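Local coordinates for protein inositol-3-phosphate synthase (Caenorhabditis elegans, PDB 1VKO) that belongs to the myo-inositol-1-phosphate synthase family and binds nicotinamide-adenine-dinucleotide with a Rossmann-type domain in an assembly of four chains, at residues Ser334-Val337 with Asp338-Ser342; Phe117-Val120 with Thr121-Ala124. All blocks are in the same frame, centred on the assembly; numbering follows the deposited sequence.

Interaction 1: Ser334-Val337 with Asp338-Ser342; sequences SAFV and DFLVS
Phe336 and Leu340 meet one turn apart on the buried C-terminal half of helix 329-342, an i to i+4 aromatic-aliphatic contact within a single helix. The leucine covers one face of the ring: its CD1 stands 3.9 Å from the Phe336 ring centroid, and a line between them leans 16° from the ring normal, the geometry of a CH-pi contact offset toward the rim. The second methyl sits by the CE1-CZ side of the ring, with Leu340 CD2 3.6 Å from Phe336 CE1. With CG anti to the backbone N (chi1 -176°), the Phe336 ring projects outward from the helix on the side where Phe339 and Leu340 emerge, within reach of both. Phe339 adds an oblique contact, its CD2 lying 3.7 Å from Phe336 CD1.

Three i to i+4 backbone bonds fix this spacing. Phe339 N donates to Ala335 O at 3.1 Å, the straightest of them at 166°, followed by Leu340 N to Phe336 O and Val341 N to Val337 O. At the last turn Asp338 O accepts twice, from Ser342 N and from Ser342 OG; the hydroxyl, 3.1 Å from Asp338 O, sits above the carbonyl plane. The Asp338 carboxylate itself turns away to a salt bridge with Arg500.

Around the helix, Tyr420 and Phe432 meet Phe336 edge-to-face, and Leu340 rests on Cys422, so this side packs on the mixed sheet. Val341 touches Met384 of helix 382-387, while Phe339 meets Phe498 of the second subunit edge-to-face and Ala335 packs on Phe339 of that same neighbouring chain.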
# COMPACT_ATOMS: atom_id res chain seq x y z
N SER A 334 14.31 -6.90 -10.09
CA SER A 334 15.30 -6.89 -11.17
C SER A 334 15.33 -5.60 -12.02
O SER A 334 16.40 -5.05 -12.24
CB SER A 334 15.06 -8.08 -12.09
OG SER A 334 16.29 -8.57 -12.55
N ALA A 335 14.17 -5.14 -12.48
CA ALA A 335 14.13 -3.91 -13.27
C ALA A 335 14.21 -2.60 -12.43
O ALA A 335 14.70 -1.58 -12.95
CB ALA A 335 12.93 -3.90 -14.17
N PHE A 336 13.75 -2.65 -11.17
CA PHE A 336 13.56 -1.47 -10.31
C PHE A 336 14.83 -1.04 -9.60
O PHE A 336 15.10 0.15 -9.48
CB PHE A 336 12.46 -1.75 -9.25
CG PHE A 336 12.12 -0.57 -8.37
CD1 PHE A 336 11.87 0.69 -8.92
CD2 PHE A 336 12.02 -0.73 -6.99
CE1 PHE A 336 11.55 1.78 -8.09
CE2 PHE A 336 11.71 0.37 -6.15
CZ PHE A 336 11.45 1.60 -6.72
N VAL A 337 15.60 -2.02 -9.12
CA VAL A 337 16.90 -1.74 -8.50
C VAL A 337 17.93 -1.22 -9.54
O VAL A 337 18.77 -0.37 -9.20
CB VAL A 337 17.46 -2.94 -7.65
CG1 VAL A 337 16.60 -3.17 -6.42
CG2 VAL A 337 17.56 -4.22 -8.47
N ASP A 338 17.83 -1.71 -10.78
CA ASP A 338 18.63 -1.21 -11.93
C ASP A 338 18.30 0.27 -12.25
O ASP A 338 19.19 1.16 -12.24
CB ASP A 338 18.33 -2.07 -13.18
CG ASP A 338 19.35 -1.89 -14.32
OD1 ASP A 338 20.58 -2.08 -14.12
OD2 ASP A 338 19.00 -1.61 -15.48
N PHE A 339 17.02 0.51 -12.55
CA PHE A 339 16.50 1.87 -12.70
C PHE A 339 16.97 2.80 -11.55
O PHE A 339 17.41 3.91 -11.83
CB PHE A 339 14.95 1.88 -12.84
CG PHE A 339 14.31 3.15 -12.31
CD1 PHE A 339 14.40 4.36 -13.03
CD2 PHE A 339 13.66 3.17 -11.08
CE1 PHE A 339 13.83 5.56 -12.53
CE2 PHE A 339 13.08 4.36 -10.58
CZ PHE A 339 13.18 5.55 -11.30
N LEU A 340 16.88 2.37 -10.29
CA LEU A 340 17.28 3.21 -9.14
C LEU A 340 18.80 3.46 -9.01
O LEU A 340 19.21 4.56 -8.60
CB LEU A 340 16.79 2.62 -7.82
CG LEU A 340 15.34 2.37 -7.45
CD1 LEU A 340 15.31 1.56 -6.13
CD2 LEU A 340 14.50 3.63 -7.32
N VAL A 341 19.64 2.48 -9.33
CA VAL A 341 21.09 2.71 -9.24
C VAL A 341 21.58 3.56 -10.45
O VAL A 341 22.42 4.45 -10.28
CB VAL A 341 21.91 1.40 -9.00
CG1 VAL A 341 23.43 1.67 -9.02
CG2 VAL A 341 21.51 0.78 -7.65
N SER A 342 20.99 3.30 -11.62
CA SER A 342 21.22 4.12 -12.81
C SER A 342 20.83 5.60 -12.59
O SER A 342 21.54 6.50 -13.06
CB SER A 342 20.47 3.55 -14.02
OG SER A 342 21.02 2.32 -14.44

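Interaction 2: Phe117-Val120 with Thr121-Ala124; sequences FGSV and TQTA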
# COMPACT_ATOMS: atom_id res chain seq x y z
N PHE A 117 -0.16 -13.81 -23.66
CA PHE A 117 0.45 -12.64 -23.03
C PHE A 117 1.48 -13.04 -21.95
O PHE A 117 1.44 -14.13 -21.38
CB PHE A 117 -0.61 -11.71 -22.44
CG PHE A 117 -1.29 -10.83 -23.46
CD1 PHE A 117 -1.18 -11.07 -24.83
CD2 PHE A 117 -2.11 -9.77 -23.02
CE1 PHE A 117 -1.83 -10.28 -25.77
CE2 PHE A 117 -2.78 -8.95 -23.95
CZ PHE A 117 -2.65 -9.21 -25.33
N GLY A 118 2.43 -12.16 -21.70
CA GLY A 118 3.49 -12.46 -20.78
C GLY A 118 4.52 -13.44 -21.26
O GLY A 118 5.36 -13.86 -20.46
N SER A 119 4.46 -13.82 -22.54
CA SER A 119 5.55 -14.53 -23.23
C SER A 119 6.43 -13.46 -23.88
O SER A 119 5.92 -12.70 -24.68
CB SER A 119 4.95 -15.46 -24.31
OG SER A 119 5.91 -16.35 -24.89
N VAL A 120 7.70 -13.33 -23.51
CA VAL A 120 8.58 -12.43 -24.28
C VAL A 120 8.59 -12.81 -25.77
O VAL A 120 8.41 -11.94 -26.64
CB VAL A 120 10.02 -12.36 -23.75
CG1 VAL A 120 10.90 -11.47 -24.63
CG2 VAL A 120 10.06 -11.79 -22.34
N THR A 121 8.75 -14.10 -26.07
CA THR A 121 8.95 -14.50 -27.47
C THR A 121 7.70 -14.28 -28.30
O THR A 121 7.82 -13.94 -29.45
CB THR A 121 9.44 -15.94 -27.59
OG1 THR A 121 8.51 -16.85 -26.99
CG2 THR A 121 10.75 -16.14 -26.81
N GLN A 122 6.52 -14.43 -27.70
CA GLN A 122 5.28 -14.37 -28.45
C GLN A 122 4.73 -12.97 -28.53
O GLN A 122 3.96 -12.70 -29.43
CB GLN A 122 4.19 -15.31 -27.90
CG GLN A 122 4.50 -16.80 -27.92
CD GLN A 122 5.07 -17.29 -29.27
OE1 GLN A 122 6.22 -17.75 -29.33
NE2 GLN A 122 4.27 -17.20 -30.33
N THR A 123 5.12 -12.08 -27.60
CA THR A 123 4.53 -10.73 -27.52
C THR A 123 5.44 -9.51 -27.31
O THR A 123 4.98 -8.38 -27.47
CB THR A 123 3.28 -10.68 -26.52
OG1 THR A 123 3.72 -10.52 -25.17
CG2 THR A 123 2.54 -11.99 -26.48
N ALA A 124 6.72 -9.70 -26.97
CA ALA A 124 7.63 -8.54 -26.99
C ALA A 124 7.80 -8.00 -28.41
O ALA A 124 7.75 -8.76 -29.39
CB ALA A 124 9.00 -8.89 -26.38
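Ser119 faces the first turn of helix 120-123 with both its hydroxyl and its carbonyl, and the side chains of Gln122 and Thr123 come to it from that turn. Its OG is anti to the backbone N (chi1 -171°), which swings the oxygen under the start of the helix, where it accepts a weak capping bond from Gln122 N at 3.5 Å. The aliphatic part of Gln122 lies alongside, with CG 3.4 Å from Ser119 OG. The same hydroxyl and that of Thr121 both bond to OD1 of Asp450, whose OD2 takes Val120 N, so a carboxylate from helix 440-458 supplements the cap.

The Ser119 carbonyl is gripped twice by one residue. Thr123 N and Thr123 OG1 each donate to Ser119 O, the hydroxyl at 3.1 Å, and they arrive from opposite faces of the carbonyl plane. The backbone bond is bent, at 135°. The methyl of Thr123 branches off to the side, toward Phe117: the two side chains cross at about a right angle, and Thr123 CG2 lies 4.2 Å from Phe117 CD1, a loose contact. One residue on, Ala124 N donates to Val120 O at 2.8 Å, while Val120 CG1 meets Ala124 CB at 3.7 Å.

Phe117 also packs on Ile424 of the second subunit, and Thr123 O receives Asn388 ND2 from that chain. A serine at the N-cap accepting, here weakly, from the backbone N three residues later is an N-terminal helix cap, reinforced by Asp450 and opening the short helix before strand 125-131.

Overall arrangement
Both contacts are buried, both are local, mostly i to i+3 or i+4, and both touch the second subunit, yet they hold different elements: their centres lie about 22 Å apart, with nearest atoms about 12 Å apart. Interaction 1 is in the later turns of a helix of several turns, where regular backbone bonds accompany ring-methyl contacts facing the mixed sheet. Interaction 2 is at the opening of a very short helix, where the Ser119 cap, the Thr123 hydroxyl and Asp450 dominate and apolar contacts are few. Helix 498-513 comes near both: its Arg500 pairs with Asp338, and its Phe502 touches Val120 and Ala124.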